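Local structure of M32 carboxypeptidase (Chitinophagaceae bacterium, 7A03) at residues A[269-274]-A[298-303]; A[304-309]-A[428-433]; A[434-439]-A[453-458]; A[357-362]-A[421-426]. The protein probably cleaves single amino acids from the C-terminal end of peptides, as a metal-dependent carboxypeptidase of the M32 family. All blocks are in the same frame, centred on the assembly; numbering follows the deposited sequence.

Contact 1. Residues A[269-274]-A[298-303]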
loop_
_atom_site.group_PDB
_atom_site.type_symbol
_atom_site.label_atom_id
_atom_site.label_comp_id
_atom_site.label_asym_id
_atom_site.label_seq_id
_atom_site.Cartn_x
_atom_site.Cartn_y
_atom_site.Cartn_z
ATOM N N GLY A 269 -5.687 -2.183 -10.329
ATOM C CA GLY A 269 -7.125 -2.124 -10.480
ATOM C C GLY A 269 -7.839 -2.035 -9.148
ATOM O O GLY A 269 -8.822 -1.300 -9.003
ATOM N N GLY A 270 -7.362 -2.790 -8.153
ATOM C CA GLY A 270 -8.036 -2.748 -6.859
ATOM C C GLY A 270 -7.968 -1.374 -6.209
ATOM O O GLY A 270 -8.984 -0.844 -5.703
ATOM N N HIS A 271 -6.772 -0.762 -6.256
ATOM C CA HIS A 271 -6.652 0.645 -5.830
ATOM C C HIS A 271 -7.600 1.552 -6.619
ATOM O O HIS A 271 -8.270 2.444 -6.057
ATOM C CB HIS A 271 -5.239 1.165 -6.073
ATOM C CG HIS A 271 -4.198 0.673 -5.113
ATOM N ND1 HIS A 271 -4.352 0.696 -3.741
ATOM C CD2 HIS A 271 -2.957 0.186 -5.345
ATOM C CE1 HIS A 271 -3.245 0.244 -3.170
ATOM N NE2 HIS A 271 -2.387 -0.083 -4.122
ATOM N N ALA A 272 -7.627 1.364 -7.935
ATOM C CA ALA A 272 -8.323 2.305 -8.800
ATOM C C ALA A 272 -9.827 2.218 -8.610
ATOM O O ALA A 272 -10.517 3.243 -8.645
ATOM C CB ALA A 272 -7.949 2.068 -10.254
ATOM N N LEU A 273 -10.351 1.014 -8.372
ATOM C CA LEU A 273 -11.782 0.871 -8.144
ATOM C C LEU A 273 -12.186 1.595 -6.869
ATOM O O LEU A 273 -13.260 2.218 -6.801
ATOM C CB LEU A 273 -12.167 -0.609 -8.061
ATOM C CG LEU A 273 -12.042 -1.422 -9.345
ATOM C CD1 LEU A 273 -12.114 -2.916 -9.016
ATOM C CD2 LEU A 273 -13.127 -1.025 -10.366
ATOM N N TYR A 274 -11.331 1.516 -5.836
ATOM C CA TYR A 274 -11.587 2.303 -4.633
ATOM C C TYR A 274 -11.649 3.796 -4.955
ATOM O O TYR A 274 -12.604 4.488 -4.574
ATOM C CB TYR A 274 -10.468 2.033 -3.621
ATOM C CG TYR A 274 -10.663 2.548 -2.209
ATOM C CD1 TYR A 274 -11.845 3.164 -1.802
ATOM C CD2 TYR A 274 -9.656 2.358 -1.264
ATOM C CE1 TYR A 274 -12.010 3.592 -0.482
ATOM C CE2 TYR A 274 -9.813 2.774 0.061
ATOM C CZ TYR A 274 -10.997 3.385 0.440
ATOM O OH TYR A 274 -11.134 3.783 1.756
ATOM N N SER A 298 -5.651 -3.098 1.313
ATOM C CA SER A 298 -6.597 -4.214 1.322
ATOM C C SER A 298 -7.322 -4.329 -0.011
ATOM O O SER A 298 -7.650 -5.437 -0.454
ATOM C CB SER A 298 -7.626 -4.068 2.450
ATOM O OG SER A 298 -8.649 -3.122 2.137
ATOM N N GLN A 299 -7.599 -3.198 -0.653
ATOM C CA GLN A 299 -8.262 -3.270 -1.962
ATOM C C GLN A 299 -7.348 -3.858 -3.043
ATOM O O GLN A 299 -7.764 -4.752 -3.819
ATOM C CB GLN A 299 -8.737 -1.874 -2.348
ATOM C CG GLN A 299 -9.727 -1.314 -1.360
ATOM C CD GLN A 299 -10.906 -2.247 -1.174
ATOM O OE1 GLN A 299 -11.799 -2.314 -2.018
ATOM N NE2 GLN A 299 -10.902 -2.998 -0.065
ATOM N N SER A 300 -6.086 -3.422 -3.066
ATOM C CA SER A 300 -5.151 -3.999 -4.039
ATOM C C SER A 300 -4.933 -5.496 -3.820
ATOM O O SER A 300 -4.927 -6.286 -4.782
ATOM C CB SER A 300 -3.820 -3.240 -4.065
ATOM O OG SER A 300 -3.107 -3.386 -2.853
ATOM N N ARG A 301 -4.751 -5.908 -2.560
ATOM C CA ARG A 301 -4.471 -7.311 -2.285
ATOM C C ARG A 301 -5.703 -8.192 -2.448
ATOM O O ARG A 301 -5.565 -9.356 -2.847
ATOM C CB ARG A 301 -3.910 -7.482 -0.873
ATOM C CG ARG A 301 -2.504 -6.908 -0.692
ATOM C CD ARG A 301 -1.473 -7.500 -1.651
ATOM N NE ARG A 301 -0.123 -7.161 -1.203
ATOM C CZ ARG A 301 0.995 -7.378 -1.888
ATOM N NH1 ARG A 301 2.156 -7.073 -1.332
ATOM N NH2 ARG A 301 0.974 -7.930 -3.099
ATOM N N LEU A 302 -6.899 -7.674 -2.125
ATOM C CA LEU A 302 -8.101 -8.482 -2.277
ATOM C C LEU A 302 -8.286 -8.862 -3.729
ATOM O O LEU A 302 -8.577 -10.030 -4.043
ATOM C CB LEU A 302 -9.325 -7.719 -1.771
ATOM C CG LEU A 302 -10.687 -8.426 -1.844
ATOM C CD1 LEU A 302 -11.570 -7.960 -0.694
ATOM C CD2 LEU A 302 -11.386 -8.153 -3.169
ATOM N N TRP A 303 -8.098 -7.894 -4.638
ATOM C CA TRP A 303 -8.254 -8.259 -6.043
ATOM C C TRP A 303 -7.068 -9.063 -6.569
ATOM O O TRP A 303 -7.256 -10.046 -7.302
ATOM C CB TRP A 303 -8.477 -7.012 -6.887
ATOM C CG TRP A 303 -9.836 -6.406 -6.741
ATOM C CD1 TRP A 303 -10.196 -5.383 -5.917
ATOM C CD2 TRP A 303 -11.019 -6.772 -7.465
ATOM N NE1 TRP A 303 -11.523 -5.065 -6.099
ATOM C CE2 TRP A 303 -12.055 -5.925 -7.026
ATOM C CE3 TRP A 303 -11.302 -7.739 -8.442
ATOM C CZ2 TRP A 303 -13.349 -5.994 -7.544
ATOM C CZ3 TRP A 303 -12.598 -7.806 -8.953
ATOM C CH2 TRP A 303 -13.603 -6.952 -8.493
HETATM O O HOH W 1 -11.432 -2.309 -4.830
#
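Midway along helix 293-307, S298 OG accepts a hydrogen bond from Q299 NE2, and Q299 points toward helix 258-277: its CB lies 3.5 Å from G270 O, and its CG approaches the Y274 ring obliquely. The chain bends at chi2 (-55°), and OE1 accepts from H464 and from a water that also donates to G270 O and receives a weak bond from W303 NE1. S300 CA lies 4.2 Å from G270 CA. G270, where a CB would collide with Q299 O, has no side chain, consistent with the close 7.2 Å axis approach; the helices cross at 129°. H271, last residue of an HExxH pattern consistent with the M32 zinc motif (no metal is bound here), takes S300 CB over its ring face, 3.6 Å from the centroid. An alanine at H271 would remove the imidazole and this CH-pi contact, and would probably weaken any metal site of the motif. W303 CD1 lies 3.5 Å from G270 CA, and L273 CD1 3.6 Å from W303 CE2, crossing roughly perpendicularly.

Contact 2. Residues A[304-309]-A[428-433]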
loop_
_atom_site.group_PDB
_atom_site.type_symbol
_atom_site.label_atom_id
_atom_site.label_comp_id
_atom_site.label_asym_id
_atom_site.label_seq_id
_atom_site.Cartn_x
_atom_site.Cartn_y
_atom_site.Cartn_z
ATOM N N GLU A 304 -5.844 -8.694 -6.187
ATOM C CA GLU A 304 -4.676 -9.365 -6.744
ATOM C C GLU A 304 -4.617 -10.827 -6.322
ATOM O O GLU A 304 -4.286 -11.706 -7.130
ATOM C CB GLU A 304 -3.401 -8.644 -6.303
ATOM C CG GLU A 304 -2.147 -9.295 -6.871
ATOM C CD GLU A 304 -0.886 -8.954 -6.109
ATOM O OE1 GLU A 304 -0.961 -8.138 -5.169
ATOM O OE2 GLU A 304 0.181 -9.523 -6.446
ATOM N N ASN A 305 -4.917 -11.097 -5.054
ATOM C CA ASN A 305 -4.589 -12.366 -4.425
ATOM C C ASN A 305 -5.825 -13.169 -4.043
ATOM O O ASN A 305 -6.024 -14.260 -4.577
ATOM C CB ASN A 305 -3.702 -12.100 -3.207
ATOM C CG ASN A 305 -2.292 -11.695 -3.603
ATOM O OD1 ASN A 305 -1.898 -11.827 -4.770
ATOM N ND2 ASN A 305 -1.521 -11.189 -2.641
ATOM N N ASN A 306 -6.662 -12.656 -3.138
ATOM C CA ASN A 306 -7.841 -13.417 -2.720
ATOM C C ASN A 306 -8.752 -13.740 -3.897
ATOM O O ASN A 306 -9.388 -14.803 -3.916
ATOM C CB ASN A 306 -8.598 -12.664 -1.633
ATOM C CG ASN A 306 -7.710 -12.309 -0.468
ATOM O OD1 ASN A 306 -6.896 -11.393 -0.558
ATOM N ND2 ASN A 306 -7.819 -13.074 0.613
ATOM N N VAL A 307 -8.819 -12.845 -4.888
ATOM C CA VAL A 307 -9.477 -13.136 -6.157
ATOM C C VAL A 307 -8.447 -13.624 -7.177
ATOM O O VAL A 307 -8.535 -14.752 -7.678
ATOM C CB VAL A 307 -10.240 -11.901 -6.669
ATOM C CG1 VAL A 307 -10.859 -12.216 -8.016
ATOM C CG2 VAL A 307 -11.305 -11.490 -5.650
ATOM N N GLY A 308 -7.442 -12.794 -7.462
ATOM C CA GLY A 308 -6.618 -12.964 -8.651
ATOM C C GLY A 308 -5.683 -14.152 -8.638
ATOM O O GLY A 308 -5.126 -14.484 -9.688
ATOM N N ARG A 309 -5.470 -14.791 -7.492
ATOM C CA ARG A 309 -4.658 -16.001 -7.443
ATOM C C ARG A 309 -5.480 -17.231 -7.080
ATOM O O ARG A 309 -4.917 -18.307 -6.832
ATOM C CB ARG A 309 -3.473 -15.812 -6.487
ATOM C CG ARG A 309 -2.492 -14.724 -6.949
ATOM C CD ARG A 309 -1.201 -14.681 -6.099
ATOM N NE ARG A 309 -0.481 -13.445 -6.403
ATOM C CZ ARG A 309 0.420 -13.297 -7.382
ATOM N NH1 ARG A 309 0.790 -14.330 -8.134
ATOM N NH2 ARG A 309 0.970 -12.109 -7.588
ATOM N N TYR A 428 -6.424 -7.313 6.133
ATOM C CA TYR A 428 -7.769 -6.797 5.912
ATOM C C TYR A 428 -8.361 -7.411 4.658
ATOM O O TYR A 428 -9.551 -7.766 4.631
ATOM C CB TYR A 428 -7.770 -5.272 5.772
ATOM C CG TYR A 428 -7.652 -4.461 7.046
ATOM C CD1 TYR A 428 -8.574 -4.592 8.066
ATOM C CD2 TYR A 428 -6.631 -3.535 7.196
ATOM C CE1 TYR A 428 -8.471 -3.819 9.221
ATOM C CE2 TYR A 428 -6.515 -2.772 8.339
ATOM C CZ TYR A 428 -7.436 -2.916 9.339
ATOM O OH TYR A 428 -7.325 -2.160 10.488
ATOM N N ALA A 429 -7.525 -7.611 3.626
ATOM C CA ALA A 429 -8.065 -8.154 2.390
ATOM C C ALA A 429 -8.688 -9.515 2.645
ATOM O O ALA A 429 -9.829 -9.779 2.221
ATOM C CB ALA A 429 -6.973 -8.217 1.319
ATOM N N ALA A 430 -8.000 -10.347 3.441
ATOM C CA ALA A 430 -8.513 -11.686 3.676
ATOM C C ALA A 430 -9.784 -11.624 4.501
ATOM O O ALA A 430 -10.785 -12.293 4.177
ATOM C CB ALA A 430 -7.445 -12.528 4.379
ATOM N N GLN A 431 -9.794 -10.740 5.501
ATOM C CA GLN A 431 -10.969 -10.661 6.351
ATOM C C GLN A 431 -12.141 -10.125 5.552
ATOM O O GLN A 431 -13.271 -10.624 5.682
ATOM C CB GLN A 431 -10.664 -9.787 7.570
ATOM C CG GLN A 431 -11.786 -9.686 8.588
ATOM C CD GLN A 431 -11.264 -9.395 9.985
ATOM O OE1 GLN A 431 -10.063 -9.546 10.254
ATOM N NE2 GLN A 431 -12.155 -8.986 10.889
ATOM N N PHE A 432 -11.872 -9.160 4.657
ATOM C CA PHE A 432 -12.974 -8.617 3.880
ATOM C C PHE A 432 -13.472 -9.658 2.883
ATOM O O PHE A 432 -14.689 -9.850 2.738
ATOM C CB PHE A 432 -12.570 -7.327 3.151
ATOM C CG PHE A 432 -12.323 -6.138 4.055
ATOM C CD1 PHE A 432 -12.982 -5.986 5.260
ATOM C CD2 PHE A 432 -11.422 -5.154 3.669
ATOM C CE1 PHE A 432 -12.739 -4.880 6.071
ATOM C CE2 PHE A 432 -11.175 -4.036 4.486
ATOM C CZ PHE A 432 -11.830 -3.904 5.675
ATOM N N PHE A 433 -12.553 -10.400 2.242
ATOM C CA PHE A 433 -13.029 -11.271 1.175
ATOM C C PHE A 433 -13.797 -12.450 1.747
ATOM O O PHE A 433 -14.873 -12.811 1.247
ATOM C CB PHE A 433 -11.897 -11.740 0.267
ATOM C CG PHE A 433 -12.383 -12.494 -0.932
ATOM C CD1 PHE A 433 -13.067 -11.836 -1.955
ATOM C CD2 PHE A 433 -12.210 -13.874 -1.023
ATOM C CE1 PHE A 433 -13.558 -12.544 -3.042
ATOM C CE2 PHE A 433 -12.678 -14.566 -2.123
ATOM C CZ PHE A 433 -13.346 -13.894 -3.140
#
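F433 lays one face of its ring against the backbone of N306, whose carbonyl carbon lies over that face. Its CG is anti to the backbone N (chi1 -173°), which carries the ring across to N306 and V307. There N306 CB meets F433 CG at 3.9 Å, and N306 O approaches F433 CE2 at 3.8 Å. From the next residue, V307 CG2 comes within 3.6 Å of F433 CE1; the two side chains cross at about a right angle, and the methyl arrives obliquely to the ring. N306 itself has the most surface covered here, its side chain reaching helix 420-439 beside A429 and A430. The small alanines let the backbones come close, N306 CA to A430 CA being 6.7 Å.

The approach coincides with a wider pi-type turn at 304-307. Beyond it the chain is tied back on itself: R309 NH2 forms a salt bridge with E304 OE2 (2.9 Å), and R309 NE donates to N305 OD1 at 2.7 Å from above the carbonyl plane, both acceptors lying near the guanidinium plane. E304 OE1 is also bonded to R301 and to H267 of the HExxH pattern, so this carboxylate links the turn to the putative metal-site helix. Across the two segments no hydrogen bond forms, so their cohesion rests on van der Waals packing, with the charged groups paired elsewhere.

Contact 3. Residues A[434-439]-A[453-458]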
loop_
_atom_site.group_PDB
_atom_site.type_symbol
_atom_site.label_atom_id
_atom_site.label_comp_id
_atom_site.label_asym_id
_atom_site.label_seq_id
_atom_site.Cartn_x
_atom_site.Cartn_y
_atom_site.Cartn_z
ATOM N N THR A 434 -13.280 -13.039 2.820
ATOM C CA THR A 434 -14.017 -14.100 3.485
ATOM C C THR A 434 -15.390 -13.606 3.913
ATOM O O THR A 434 -16.399 -14.300 3.712
ATOM C CB THR A 434 -13.190 -14.623 4.653
ATOM O OG1 THR A 434 -12.003 -15.227 4.131
ATOM C CG2 THR A 434 -13.956 -15.669 5.462
ATOM N N THR A 435 -15.464 -12.368 4.408
ATOM C CA THR A 435 -16.765 -11.856 4.817
ATOM C C THR A 435 -17.667 -11.689 3.604
ATOM O O THR A 435 -18.853 -12.053 3.651
ATOM C CB THR A 435 -16.597 -10.548 5.587
ATOM O OG1 THR A 435 -15.837 -10.805 6.779
ATOM C CG2 THR A 435 -17.957 -9.981 5.985
ATOM N N ALA A 436 -17.111 -11.187 2.493
ATOM C CA ALA A 436 -17.923 -11.068 1.287
ATOM C C ALA A 436 -18.441 -12.430 0.855
ATOM O O ALA A 436 -19.605 -12.552 0.459
ATOM C CB ALA A 436 -17.145 -10.379 0.164
ATOM N N GLN A 437 -17.618 -13.478 1.002
ATOM C CA GLN A 437 -18.065 -14.806 0.588
ATOM C C GLN A 437 -19.235 -15.279 1.436
ATOM O O GLN A 437 -20.069 -16.058 0.954
ATOM C CB GLN A 437 -16.912 -15.804 0.661
ATOM C CG GLN A 437 -15.829 -15.601 -0.376
ATOM C CD GLN A 437 -14.671 -16.554 -0.135
ATOM O OE1 GLN A 437 -13.971 -16.435 0.861
ATOM N NE2 GLN A 437 -14.485 -17.516 -1.033
ATOM N N LYS A 438 -19.316 -14.805 2.684
ATOM C CA LYS A 438 -20.439 -15.096 3.566
ATOM C C LYS A 438 -21.649 -14.241 3.215
ATOM O O LYS A 438 -22.786 -14.725 3.251
ATOM C CB LYS A 438 -20.008 -14.814 5.009
ATOM C CG LYS A 438 -20.927 -15.335 6.104
ATOM C CD LYS A 438 -20.883 -14.407 7.315
ATOM C CE LYS A 438 -21.535 -15.039 8.538
ATOM N NZ LYS A 438 -22.852 -15.666 8.231
ATOM N N GLN A 439 -21.428 -12.974 2.854
ATOM C CA GLN A 439 -22.544 -12.037 2.792
ATOM C C GLN A 439 -23.181 -11.940 1.414
ATOM O O GLN A 439 -24.346 -11.529 1.311
ATOM C CB GLN A 439 -22.099 -10.651 3.264
ATOM C CG GLN A 439 -21.837 -10.555 4.760
ATOM C CD GLN A 439 -21.377 -9.153 5.164
ATOM O OE1 GLN A 439 -21.177 -8.285 4.311
ATOM N NE2 GLN A 439 -21.194 -8.930 6.463
ATOM N N GLN A 453 -18.993 -8.257 -10.936
ATOM C CA GLN A 453 -19.885 -7.193 -10.493
ATOM C C GLN A 453 -20.440 -7.395 -9.087
ATOM O O GLN A 453 -20.496 -6.405 -8.341
ATOM C CB GLN A 453 -20.980 -6.952 -11.539
ATOM C CG GLN A 453 -21.855 -5.720 -11.261
ATOM C CD GLN A 453 -22.972 -6.023 -10.277
ATOM O OE1 GLN A 453 -23.380 -7.179 -10.113
ATOM N NE2 GLN A 453 -23.456 -4.992 -9.596
ATOM N N PRO A 454 -20.863 -8.592 -8.658
ATOM C CA PRO A 454 -21.335 -8.713 -7.267
ATOM C C PRO A 454 -20.283 -8.351 -6.233
ATOM O O PRO A 454 -20.615 -7.739 -5.207
ATOM C CB PRO A 454 -21.800 -10.172 -7.173
ATOM C CG PRO A 454 -22.194 -10.501 -8.579
ATOM C CD PRO A 454 -21.161 -9.809 -9.436
ATOM N N LEU A 455 -19.014 -8.673 -6.499
ATOM C CA LEU A 455 -17.954 -8.293 -5.571
ATOM C C LEU A 455 -17.750 -6.779 -5.559
ATOM O O LEU A 455 -17.626 -6.170 -4.483
ATOM C CB LEU A 455 -16.661 -9.018 -5.930
ATOM C CG LEU A 455 -15.446 -8.535 -5.138
ATOM C CD1 LEU A 455 -15.600 -8.820 -3.659
ATOM C CD2 LEU A 455 -14.219 -9.193 -5.677
ATOM N N LEU A 456 -17.715 -6.155 -6.751
ATOM C CA LEU A 456 -17.535 -4.704 -6.807
ATOM C C LEU A 456 -18.692 -3.999 -6.114
ATOM O O LEU A 456 -18.483 -3.039 -5.371
ATOM C CB LEU A 456 -17.386 -4.219 -8.253
ATOM C CG LEU A 456 -17.207 -2.698 -8.348
ATOM C CD1 LEU A 456 -15.991 -2.249 -7.568
ATOM C CD2 LEU A 456 -17.100 -2.292 -9.808
ATOM N N GLU A 457 -19.919 -4.469 -6.339
ATOM C CA GLU A 457 -21.073 -3.914 -5.644
ATOM C C GLU A 457 -20.916 -4.013 -4.129
ATOM O O GLU A 457 -21.202 -3.049 -3.403
ATOM C CB GLU A 457 -22.341 -4.630 -6.107
ATOM C CG GLU A 457 -23.602 -4.115 -5.444
ATOM C CD GLU A 457 -24.835 -4.877 -5.855
ATOM O OE1 GLU A 457 -24.756 -6.115 -6.008
ATOM O OE2 GLU A 457 -25.882 -4.229 -6.045
ATOM N N TRP A 458 -20.483 -5.174 -3.621
ATOM C CA TRP A 458 -20.282 -5.291 -2.177
ATOM C C TRP A 458 -19.258 -4.273 -1.671
ATOM O O TRP A 458 -19.470 -3.609 -0.643
ATOM C CB TRP A 458 -19.880 -6.729 -1.830
ATOM C CG TRP A 458 -19.779 -6.986 -0.369
ATOM C CD1 TRP A 458 -20.787 -7.369 0.476
ATOM C CD2 TRP A 458 -18.593 -6.901 0.431
ATOM N NE1 TRP A 458 -20.296 -7.522 1.752
ATOM C CE2 TRP A 458 -18.955 -7.234 1.751
ATOM C CE3 TRP A 458 -17.259 -6.561 0.161
ATOM C CZ2 TRP A 458 -18.037 -7.252 2.790
ATOM C CZ3 TRP A 458 -16.343 -6.583 1.198
ATOM C CH2 TRP A 458 -16.742 -6.920 2.502
#
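W458 has the most surface covered in this contact, and A436 and Q439 of helix 420-439 meet it from two directions. Its CG stands anti to the backbone N, sending the indole from helix 453-462 across to the other helix. A436 CB sits over the centre of the six-membered ring, 3.7 Å from the centroid and 10° off the normal, a well-centred CH-pi contact. Q439 arrives at the edge instead. Its chain is extended beyond CG, and OE1 accepts a hydrogen bond from W458 NE1 at 2.8 Å, fairly straight (N-H...O 158°). The acceptor lies in the indole plane and the donor in the carbonyl plane, although amide and ring planes are steeply turned against each other.

The helix axes pass 10.9 Å apart at 108°, close to perpendicular, and the large indole spans the separation. On the inner side L455 CD1 touches A436 CB at 4.4 Å, while L455 also packs on L302, W303 and V307, so helix 453-462 is joined to helix 293-307 by the same leucine. Q439 NE2 bonds to I479 O, which fixes which end of the amide faces the indole. Face and edge of W458 are thus used differently: a methyl meets the electron-rich ring face, whereas the N-H, the ring's polar group, is satisfied by an amide oxygen from Q439, an exposed residue.

Contact 4. Residues A[357-362]-A[421-426]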
loop_
_atom_site.group_PDB
_atom_site.type_symbol
_atom_site.label_atom_id
_atom_site.label_comp_id
_atom_site.label_asym_id
_atom_site.label_seq_id
_atom_site.Cartn_x
_atom_site.Cartn_y
_atom_site.Cartn_z
ATOM N N THR A 357 5.706 -15.402 2.588
ATOM C CA THR A 357 6.971 -14.914 3.124
ATOM C C THR A 357 7.020 -13.393 3.202
ATOM O O THR A 357 7.773 -12.863 4.026
ATOM C CB THR A 357 8.146 -15.439 2.293
ATOM O OG1 THR A 357 8.028 -14.948 0.950
ATOM C CG2 THR A 357 8.176 -16.957 2.301
ATOM N N TYR A 358 6.228 -12.688 2.379
ATOM C CA TYR A 358 6.193 -11.224 2.422
ATOM C C TYR A 358 6.096 -10.704 3.853
ATOM O O TYR A 358 6.777 -9.736 4.230
ATOM C CB TYR A 358 4.987 -10.712 1.621
ATOM C CG TYR A 358 4.983 -9.209 1.397
ATOM C CD1 TYR A 358 4.422 -8.344 2.338
ATOM C CD2 TYR A 358 5.537 -8.662 0.250
ATOM C CE1 TYR A 358 4.431 -6.979 2.152
ATOM C CE2 TYR A 358 5.545 -7.297 0.043
ATOM C CZ TYR A 358 4.985 -6.463 0.993
ATOM O OH TYR A 358 4.986 -5.096 0.804
ATOM N N HIS A 359 5.266 -11.351 4.672
ATOM C CA HIS A 359 4.983 -10.814 5.992
ATOM C C HIS A 359 6.149 -10.975 6.953
ATOM O O HIS A 359 6.293 -10.160 7.871
ATOM C CB HIS A 359 3.638 -11.346 6.477
ATOM C CG HIS A 359 2.567 -11.124 5.460
ATOM N ND1 HIS A 359 2.086 -9.863 5.169
ATOM C CD2 HIS A 359 1.964 -11.969 4.589
ATOM C CE1 HIS A 359 1.206 -9.948 4.185
ATOM N NE2 HIS A 359 1.108 -11.215 3.819
ATOM N N PHE A 360 7.050 -11.928 6.700
ATOM C CA PHE A 360 8.278 -11.940 7.486
ATOM C C PHE A 360 9.141 -10.726 7.171
ATOM O O PHE A 360 9.678 -10.088 8.090
ATOM C CB PHE A 360 9.029 -13.249 7.295
ATOM C CG PHE A 360 8.358 -14.414 7.966
ATOM C CD1 PHE A 360 7.335 -15.099 7.329
ATOM C CD2 PHE A 360 8.700 -14.774 9.257
ATOM C CE1 PHE A 360 6.696 -16.156 7.961
ATOM C CE2 PHE A 360 8.067 -15.822 9.886
ATOM C CZ PHE A 360 7.068 -16.507 9.239
ATOM N N HIS A 361 9.235 -10.363 5.885
ATOM C CA HIS A 361 9.926 -9.128 5.518
ATOM C C HIS A 361 9.358 -7.960 6.317
ATOM O O HIS A 361 10.103 -7.179 6.934
ATOM C CB HIS A 361 9.775 -8.866 4.015
ATOM C CG HIS A 361 10.453 -9.877 3.136
ATOM N ND1 HIS A 361 11.766 -9.753 2.713
ATOM C CD2 HIS A 361 9.980 -11.005 2.556
ATOM C CE1 HIS A 361 12.075 -10.781 1.941
ATOM N NE2 HIS A 361 11.010 -11.555 1.831
ATOM N N ILE A 362 8.025 -7.886 6.401
ATOM C CA ILE A 362 7.450 -6.741 7.096
ATOM C C ILE A 362 7.754 -6.852 8.573
ATOM O O ILE A 362 8.119 -5.861 9.230
ATOM C CB ILE A 362 5.941 -6.627 6.814
ATOM C CG1 ILE A 362 5.677 -6.410 5.325
ATOM C CG2 ILE A 362 5.314 -5.503 7.627
ATOM C CD1 ILE A 362 6.147 -5.053 4.800
ATOM N N THR A 421 1.763 -1.193 7.341
ATOM C CA THR A 421 0.533 -1.048 6.571
ATOM C C THR A 421 0.440 -2.073 5.446
ATOM O O THR A 421 -0.666 -2.522 5.126
ATOM C CB THR A 421 0.357 0.378 6.042
ATOM O OG1 THR A 421 1.402 0.691 5.113
ATOM C CG2 THR A 421 0.372 1.371 7.195
ATOM N N TYR A 422 1.572 -2.480 4.857
ATOM C CA TYR A 422 1.494 -3.490 3.800
ATOM C C TYR A 422 0.851 -4.768 4.328
ATOM O O TYR A 422 -0.106 -5.296 3.730
ATOM C CB TYR A 422 2.877 -3.805 3.222
ATOM C CG TYR A 422 3.576 -2.680 2.497
ATOM C CD1 TYR A 422 3.257 -2.361 1.181
ATOM C CD2 TYR A 422 4.587 -1.967 3.122
ATOM C CE1 TYR A 422 3.916 -1.354 0.519
ATOM C CE2 TYR A 422 5.248 -0.947 2.471
ATOM C CZ TYR A 422 4.907 -0.645 1.169
ATOM O OH TYR A 422 5.584 0.372 0.515
ATOM N N SER A 423 1.331 -5.251 5.480
ATOM C CA SER A 423 0.753 -6.461 6.046
ATOM C C SER A 423 -0.668 -6.224 6.490
ATOM O O SER A 423 -1.531 -7.081 6.268
ATOM C CB SER A 423 1.575 -7.008 7.212
ATOM O OG SER A 423 2.779 -7.568 6.724
ATOM N N LEU A 424 -0.948 -5.053 7.074
ATOM C CA LEU A 424 -2.318 -4.788 7.478
ATOM C C LEU A 424 -3.234 -4.886 6.267
ATOM O O LEU A 424 -4.310 -5.499 6.336
ATOM C CB LEU A 424 -2.419 -3.409 8.135
ATOM C CG LEU A 424 -1.736 -3.219 9.497
ATOM C CD1 LEU A 424 -1.874 -1.772 9.987
ATOM C CD2 LEU A 424 -2.323 -4.179 10.507
ATOM N N GLY A 425 -2.776 -4.357 5.126
ATOM C CA GLY A 425 -3.591 -4.421 3.932
ATOM C C GLY A 425 -3.931 -5.855 3.595
ATOM O O GLY A 425 -5.103 -6.206 3.408
ATOM N N SER A 426 -2.909 -6.720 3.598
ATOM C CA SER A 426 -3.144 -8.118 3.240
ATOM C C SER A 426 -4.129 -8.767 4.197
ATOM O O SER A 426 -5.014 -9.541 3.778
ATOM C CB SER A 426 -1.813 -8.867 3.257
ATOM O OG SER A 426 -0.921 -8.363 2.275
HETATM O O HOH W 2 -0.133 -10.674 1.209
#
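Helices 358-374 and 420-439 run roughly antiparallel here, at 145° with axes 9.5 Å apart, and H359 CA and S423 CA are the nearest pair at 6.1 Å. H359 is the polar centre: ND1 shares a nearly straight hydrogen bond with S423 OG (2.9 Å, 171°), the hydroxyl lying at the ring edge. The other nitrogen, NE2, binds a water at 2.9 Å that also reaches S426 OG, so both nitrogens are engaged and the ring's rotation is fixed. An alanine at H359 would remove the imidazole and probably break the S423 bond and the water bridge.

Beside this, I362 CB lies 3.3 Å from S423 OG, and I362 CD1 reaches Y422 CB at 3.8 Å. Y358 OH sits over one face of the Y422 ring, 3.3 Å from CD1, and is bonded to R350, which also makes a cation-pi contact with Y422. The Y422 hydroxyl is bonded to H410, and a glycerol lies near the ring. With the HExxH pattern close to Y422, this antiparallel helix pair is consistent with a wall of the active-site groove of a mainly helical M32 carboxypeptidase.

Overall arrangement
Helix 420-439 runs through contacts 4, 2 and 3 in chain order, and helix 293-307 joins contacts 1 and 2, whose centres lie 9 Å apart. Contacts 1 and 4, each about 10 Å from the centre of the chain, are the deepest; both are buried and both use water-mediated bonds, with contact 1 holding the HExxH helix. Contact 2, at 14 Å, is buried too but joins its segments by packing alone. Contact 3, its centre about 21 Å from the centre of the chain, is the most peripheral, though still mostly buried, with one exposed glutamine. L455 carries packing inward from contact 3 to W303 and V307, while R301 reaches S426 and Y358, connecting contacts 1 and 4.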